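Glucose 1-dehydrogenase (PDB 2B5W) catalyses the zinc-dependent oxidation of D-glucose and several other aldose sugars with NAD(+) or, preferably, NADP(+) as the electron acceptor. Local coordinates at residues I4-G9 against D57-G62; G80-P85 against V136-S141; A164-F169 against N266-L271. The protein carries 1 engineered substitution. All coordinates share one frame; numbering follows the deposited sequence.

Contact 1: I4-G9 against D57-G62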
# COMPACT_ATOMS: atom_id res chain seq x y z
N ILE A 4 3.37 28.71 -26.08
CA ILE A 4 4.58 28.75 -25.28
C ILE A 4 5.18 27.35 -25.29
O ILE A 4 4.50 26.39 -24.95
CB ILE A 4 4.29 29.21 -23.82
CG1 ILE A 4 3.61 30.58 -23.81
CG2 ILE A 4 5.57 29.21 -23.02
CD1 ILE A 4 4.36 31.69 -24.45
N ALA A 5 6.43 27.24 -25.72
CA ALA A 5 7.04 25.94 -25.98
C ALA A 5 8.49 25.89 -25.51
O ALA A 5 9.12 26.92 -25.31
CB ALA A 5 7.00 25.64 -27.45
N VAL A 6 8.98 24.67 -25.28
CA VAL A 6 10.43 24.45 -25.11
C VAL A 6 10.95 23.92 -26.47
O VAL A 6 10.30 23.14 -27.16
CB VAL A 6 10.76 23.49 -23.95
CG1 VAL A 6 10.50 24.17 -22.60
CG2 VAL A 6 9.99 22.18 -24.05
N LYS A 7 12.13 24.40 -26.87
CA LYS A 7 12.78 23.96 -28.10
C LYS A 7 14.13 23.36 -27.75
O LYS A 7 14.71 23.64 -26.69
CB LYS A 7 13.01 25.15 -29.03
CG LYS A 7 11.88 25.53 -29.98
CD LYS A 7 11.98 27.02 -30.32
CE LYS A 7 11.57 27.37 -31.74
NZ LYS A 7 11.72 28.85 -31.98
N ARG A 8 14.63 22.50 -28.64
CA ARG A 8 16.01 22.02 -28.52
C ARG A 8 16.95 23.21 -28.60
O ARG A 8 16.86 24.02 -29.53
CB ARG A 8 16.33 21.05 -29.65
CG ARG A 8 15.56 19.73 -29.55
CD ARG A 8 15.83 18.79 -30.72
NE ARG A 8 15.09 17.52 -30.62
CZ ARG A 8 15.16 16.54 -31.53
NH1 ARG A 8 15.94 16.66 -32.61
NH2 ARG A 8 14.49 15.38 -31.44
N GLY A 9 17.81 23.37 -27.59
CA GLY A 9 18.80 24.43 -27.59
C GLY A 9 18.43 25.70 -26.84
O GLY A 9 19.33 26.47 -26.49
N ASP A 57 9.93 19.74 -33.46
CA ASP A 57 11.11 20.44 -32.97
C ASP A 57 10.87 21.26 -31.71
O ASP A 57 11.72 22.06 -31.31
CB ASP A 57 11.72 21.34 -34.07
CG ASP A 57 10.83 22.53 -34.46
OD1 ASP A 57 9.79 22.80 -33.82
OD2 ASP A 57 11.12 23.26 -35.42
N HIS A 58 9.74 21.00 -31.06
CA HIS A 58 9.38 21.72 -29.84
C HIS A 58 8.33 20.91 -29.09
O HIS A 58 7.77 19.95 -29.64
CB HIS A 58 8.81 23.10 -30.20
CG HIS A 58 7.48 23.04 -30.89
ND1 HIS A 58 7.34 22.78 -32.24
CD2 HIS A 58 6.22 23.16 -30.40
CE1 HIS A 58 6.05 22.77 -32.55
NE2 HIS A 58 5.35 23.00 -31.46
N LEU A 59 8.06 21.34 -27.86
CA LEU A 59 6.96 20.82 -27.08
C LEU A 59 6.22 22.03 -26.50
O LEU A 59 6.79 22.81 -25.75
CB LEU A 59 7.47 19.94 -25.95
CG LEU A 59 6.42 19.50 -24.92
CD1 LEU A 59 5.41 18.60 -25.58
CD2 LEU A 59 7.09 18.80 -23.80
N VAL A 60 4.95 22.17 -26.86
CA VAL A 60 4.11 23.20 -26.22
C VAL A 60 3.89 22.76 -24.77
O VAL A 60 3.54 21.59 -24.52
CB VAL A 60 2.77 23.37 -26.93
CG1 VAL A 60 1.85 24.29 -26.14
CG2 VAL A 60 2.97 23.92 -28.36
N LEU A 61 4.15 23.67 -23.83
CA LEU A 61 4.06 23.35 -22.43
C LEU A 61 2.61 23.45 -21.93
O LEU A 61 1.75 23.94 -22.63
CB LEU A 61 4.94 24.30 -21.63
CG LEU A 61 6.45 24.22 -21.87
CD1 LEU A 61 7.11 25.38 -21.12
CD2 LEU A 61 6.99 22.89 -21.42
N GLY A 62 2.42 22.98 -20.69
CA GLY A 62 1.20 23.21 -19.94
C GLY A 62 0.27 22.01 -19.92
O GLY A 62 -0.21 21.56 -20.96

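Contact 2: G80-P85 against V136-S141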
# COMPACT_ATOMS: atom_id res chain seq x y z
N GLY A 80 -19.61 28.04 -25.15
CA GLY A 80 -19.54 28.77 -23.91
C GLY A 80 -19.29 27.94 -22.65
O GLY A 80 -19.07 28.55 -21.58
N ASP A 81 -19.33 26.60 -22.72
CA ASP A 81 -19.05 25.74 -21.57
C ASP A 81 -17.61 25.97 -21.09
O ASP A 81 -16.69 26.14 -21.91
CB ASP A 81 -19.14 24.27 -21.89
CG ASP A 81 -20.55 23.79 -22.04
OD1 ASP A 81 -21.48 24.60 -21.80
OD2 ASP A 81 -20.77 22.61 -22.40
N ILE A 82 -17.43 25.99 -19.78
CA ILE A 82 -16.09 26.08 -19.18
C ILE A 82 -15.63 24.67 -18.92
O ILE A 82 -16.30 23.87 -18.21
CB ILE A 82 -16.09 26.91 -17.86
CG1 ILE A 82 -16.71 28.30 -18.04
CG2 ILE A 82 -14.69 27.06 -17.31
CD1 ILE A 82 -16.15 29.06 -19.21
N VAL A 83 -14.46 24.33 -19.47
CA VAL A 83 -13.92 22.99 -19.39
C VAL A 83 -12.46 22.93 -18.97
O VAL A 83 -11.69 23.86 -19.24
CB VAL A 83 -14.07 22.26 -20.76
CG1 VAL A 83 -15.55 22.03 -21.09
CG2 VAL A 83 -13.42 23.05 -21.90
N VAL A 84 -12.11 21.84 -18.30
CA VAL A 84 -10.75 21.48 -17.97
C VAL A 84 -10.44 20.16 -18.65
O VAL A 84 -11.15 19.17 -18.45
CB VAL A 84 -10.59 21.33 -16.43
CG1 VAL A 84 -9.26 20.77 -16.10
CG2 VAL A 84 -10.82 22.68 -15.73
N PRO A 85 -9.37 20.09 -19.43
CA PRO A 85 -8.98 18.83 -20.07
C PRO A 85 -8.19 17.92 -19.13
O PRO A 85 -7.33 18.39 -18.35
CB PRO A 85 -8.06 19.29 -21.23
CG PRO A 85 -7.42 20.53 -20.68
CD PRO A 85 -8.47 21.21 -19.81
N VAL A 136 -13.70 18.06 -19.03
CA VAL A 136 -14.56 18.03 -17.87
C VAL A 136 -15.19 19.40 -17.67
O VAL A 136 -14.50 20.39 -17.43
CB VAL A 136 -13.76 17.63 -16.61
CG1 VAL A 136 -14.70 17.58 -15.39
CG2 VAL A 136 -13.04 16.30 -16.83
N ARG A 137 -16.51 19.48 -17.78
CA ARG A 137 -17.18 20.73 -17.50
C ARG A 137 -17.04 21.03 -16.02
O ARG A 137 -17.13 20.14 -15.17
CB ARG A 137 -18.67 20.60 -17.84
CG ARG A 137 -18.91 20.56 -19.36
CD ARG A 137 -20.31 20.08 -19.76
NE ARG A 137 -20.39 18.66 -19.55
CZ ARG A 137 -21.43 17.88 -19.86
NH1 ARG A 137 -22.53 18.39 -20.38
NH2 ARG A 137 -21.35 16.59 -19.61
N ILE A 138 -16.79 22.31 -15.73
CA ILE A 138 -16.69 22.76 -14.35
C ILE A 138 -17.63 23.94 -14.18
O ILE A 138 -18.01 24.63 -15.15
CB ILE A 138 -15.22 23.14 -13.97
CG1 ILE A 138 -14.75 24.39 -14.73
CG2 ILE A 138 -14.28 21.99 -14.19
CD1 ILE A 138 -13.42 24.94 -14.19
N PRO A 139 -17.95 24.27 -12.93
CA PRO A 139 -18.78 25.47 -12.71
C PRO A 139 -18.20 26.74 -13.33
O PRO A 139 -16.97 26.97 -13.32
CB PRO A 139 -18.85 25.56 -11.18
CG PRO A 139 -18.64 24.17 -10.71
CD PRO A 139 -17.58 23.60 -11.68
N ARG A 140 -19.05 27.57 -13.90
CA ARG A 140 -18.58 28.80 -14.57
C ARG A 140 -17.71 29.66 -13.68
O ARG A 140 -16.76 30.32 -14.13
CB ARG A 140 -19.74 29.68 -15.07
CG ARG A 140 -20.59 29.04 -16.08
CD ARG A 140 -21.57 29.99 -16.74
NE ARG A 140 -21.84 29.58 -18.12
CZ ARG A 140 -21.06 29.87 -19.16
NH1 ARG A 140 -19.94 30.59 -19.03
NH2 ARG A 140 -21.41 29.43 -20.35
N SER A 141 -18.05 29.73 -12.40
CA SER A 141 -17.33 30.54 -11.45
C SER A 141 -15.94 30.01 -11.06
O SER A 141 -15.18 30.68 -10.37
CB SER A 141 -18.13 30.79 -10.19
OG SER A 141 -18.64 29.59 -9.62

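Contact 3: A164-F169 against N266-L271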
# COMPACT_ATOMS: atom_id res chain seq x y z
N ALA A 164 -8.25 3.62 -0.11
CA ALA A 164 -8.69 2.27 -0.48
C ALA A 164 -7.86 1.22 0.24
O ALA A 164 -8.39 0.16 0.65
CB ALA A 164 -8.63 2.06 -2.00
N SER A 165 -6.56 1.47 0.39
CA SER A 165 -5.69 0.52 1.07
C SER A 165 -6.07 0.26 2.51
O SER A 165 -5.61 -0.75 3.06
CB SER A 165 -4.22 0.94 1.02
OG SER A 165 -3.93 1.94 2.00
N ARG A 166 -6.82 1.18 3.14
CA ARG A 166 -7.23 1.07 4.54
C ARG A 166 -8.68 0.59 4.67
O ARG A 166 -9.24 0.55 5.75
CB ARG A 166 -7.11 2.46 5.23
CG ARG A 166 -5.76 3.17 5.14
CD ARG A 166 -4.60 2.43 5.83
NE ARG A 166 -4.18 1.27 5.04
CZ ARG A 166 -3.52 0.24 5.55
NH1 ARG A 166 -3.24 -0.82 4.78
NH2 ARG A 166 -3.15 0.24 6.83
N SER A 167 -9.32 0.23 3.56
CA SER A 167 -10.77 -0.03 3.54
C SER A 167 -11.20 -1.38 4.08
O SER A 167 -12.41 -1.61 4.23
CB SER A 167 -11.35 0.19 2.14
OG SER A 167 -10.86 -0.72 1.17
N ALA A 168 -10.25 -2.26 4.34
CA ALA A 168 -10.56 -3.58 4.90
C ALA A 168 -10.76 -3.55 6.42
O ALA A 168 -11.16 -4.56 7.01
CB ALA A 168 -9.50 -4.61 4.50
N PHE A 169 -10.48 -2.42 7.05
CA PHE A 169 -10.71 -2.27 8.50
C PHE A 169 -11.36 -0.91 8.78
O PHE A 169 -11.57 -0.10 7.90
CB PHE A 169 -9.42 -2.54 9.29
CG PHE A 169 -8.38 -1.48 9.16
CD1 PHE A 169 -7.60 -1.39 8.01
CD2 PHE A 169 -8.15 -0.57 10.21
CE1 PHE A 169 -6.62 -0.39 7.88
CE2 PHE A 169 -7.17 0.39 10.10
CZ PHE A 169 -6.41 0.51 8.94
N ASN A 266 -1.16 1.20 11.46
CA ASN A 266 -2.29 1.08 10.56
C ASN A 266 -2.40 2.25 9.58
O ASN A 266 -3.35 2.31 8.82
CB ASN A 266 -3.62 0.86 11.30
CG ASN A 266 -3.51 -0.19 12.37
OD1 ASN A 266 -2.77 -1.16 12.21
ND2 ASN A 266 -4.21 0.01 13.47
N GLY A 267 -1.42 3.13 9.58
CA GLY A 267 -1.44 4.29 8.68
C GLY A 267 -1.02 3.96 7.25
O GLY A 267 -0.54 2.86 6.93
N VAL A 268 -1.17 4.93 6.38
CA VAL A 268 -0.73 4.83 5.01
C VAL A 268 -0.01 6.10 4.56
O VAL A 268 -0.39 7.20 4.92
CB VAL A 268 -1.89 4.49 4.06
CG1 VAL A 268 -3.05 5.48 4.16
CG2 VAL A 268 -1.42 4.36 2.61
N GLY A 269 1.05 5.92 3.78
CA GLY A 269 1.68 6.99 3.06
C GLY A 269 1.38 6.92 1.59
O GLY A 269 1.52 5.88 0.96
N ALA A 270 0.91 8.04 1.06
CA ALA A 270 0.76 8.24 -0.36
C ALA A 270 2.03 8.87 -0.90
O ALA A 270 2.50 9.87 -0.36
CB ALA A 270 -0.41 9.14 -0.62
N LEU A 271 2.55 8.33 -1.99
CA LEU A 271 3.79 8.82 -2.60
C LEU A 271 3.45 9.45 -3.93
O LEU A 271 2.81 8.81 -4.77
CB LEU A 271 4.81 7.68 -2.77
CG LEU A 271 5.16 6.89 -1.51
CD1 LEU A 271 6.12 5.80 -1.90
CD2 LEU A 271 5.74 7.79 -0.41

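Contact 1: I4-G9 against D57-G62
Val6 packs against Leu59 and Leu61 on one face of a small antiparallel sheet, in which strand 2-7 runs between strands 14-17 and 58-60. The side chains of Val6 and Leu59 lie side by side, with Val6 CG2 3.9 Å from Leu59 CB. Leu61 crosses Val6 at about a right angle. Val6 CG1 is anti to its own carbonyl carbon (chi1 -72°), and both methyls of Leu61 rest on it, CD1 at 3.9 Å. Helix 39-46 packs on this face through Val44 and Ile45. An alanine in place of Val6 would probably open a gap between Leu59, Leu61 and Ile45. The backbone of Val6 bonds to Leu59 twice, Val6 N to Leu59 O at 2.9 Å and Leu59 N to Val6 O at 3.0 Å. Leu61 N adds a third bond, to Ile4 O. Ala5, Val60 and His58 line the other face, where Ala5 CB meets His58 CD2 at 3.9 Å. At the polar edge the His58 ring stacks on His121, and its NE2 is hydrogen-bonded to Lys18 NZ. His58 ND1 donates to Asp57 OD1 at 2.9 Å, and the oxygen lies nearly in the ring plane.

Contact 2: G80-P85 against V136-S141
Val84 and Val136 form an antiparallel hydrogen-bonded pair. Val136 N donates to Val84 O at 2.8 Å, and Val84 N donates to Val136 O. A third backbone bond follows past the non-hydrogen-bonded pair of Val83 and Arg137, where Ile138 N reaches Ile82 O at 3.0 Å. Ile82 O also receives a CA-H...O contact from Arg137 CA.

The apolar contacts centre on Ile138. Its CG1 sits between the backbone N and the carbonyl carbon (chi1 68°) and touches Ile82 CG2 at 3.7 Å. The two side chains meet at a slant. Ile138 CD1 continues to Val84 CG2 at 3.8 Å, and here the side chains are roughly perpendicular. Ile82 CG1 also packs on Arg140, 4.0 Å from Arg140 CA. Phe309 and Thr313 of helix 306-318 pack on this face. The pairing joins strands 82-85 and 135-137 in the GroES-like domain of the zinc-containing alcohol dehydrogenases. Strand 64-71 flanks 82-85 on its other edge. The nearest atoms of the Val84 and Glu150 side chains are about 5 Å apart, and Glu150 is a substrate-binding residue.

The polar contacts lie at the Gly80 end. Arg140 NH2 is 2.8 Å from Gly80 O, but the hydrogen bond is weak, with an angle of 122° at the hydrogen. Asp81 and Arg137 lie alongside each other and point the same way. Asp81 OD2 meets the aliphatic Arg137 CD at 3.7 Å and accepts a hydrogen bond from Glu78 N. The charged ends do not meet, with Asp81 OD2 4.9 Å from Arg137 NE.

Contact 3: A164-F169 against N266-L271
Residues 164-169 wind through two type I turns, Ala164 to Ser167 and Arg166 to Phe169, beside strand 267-271. The backbones stay apart, with Arg166 CA 7.5 Å from Val268 CA, and the contact is made mainly through side chains. Ser167 N closes the first turn on Ala164 O, which also accepts from Ser167 OG. Arg166 CG passes Val268 CG1 at 3.7 Å, the two side chains running antiparallel past one another. Ser165 OG touches Val268 CG2 at 3.5 Å and is hydrogen-bonded to Ala162 O. Strand 267-271 belongs to the parallel sheet of the Rossmann-type nucleotide-binding domain, and the turns follow helix 149-164, which packs on Val268 through Ala162. Arg166 bends at chi2 (-63°), which places its CD 3.2 Å from Asn266 O. Arg166 NH2 donates to Asn266 O at 2.9 Å, with the oxygen in the guanidinium plane but the donor well above the carbonyl plane. NH2 also bonds to Asn295 O. Arg166 NE donates to Ser165 OG at 3.1 Å. Phe169 CE1 lies over one guanidinium face, nearer its margin than its middle. The same ring turns its edge to Asn266 O and brings CZ to 3.7 Å from Asn266 CB. Asn266 ND2 donates to Met106 O of the second subunit.

In the fold
From the N terminus, the first strand meets residues 57-62 in contact 1, closing a loop of 47 residues that includes helix 39-46. Contact 2 closes the next, of 50 residues, by joining strands 82-85 and 135-137 in another sheet. Contact 3 closes the longest, of 96 residues, in the nucleotide-binding domain, at the interface with the second subunit. The three loops follow in series, and none nests in or crosses another. Contacts 1 and 2 have centres about 26 Å apart but do not touch. Contact 3 lies on the opposite side of the chain's centre from contact 1, with about 39 Å between their centres.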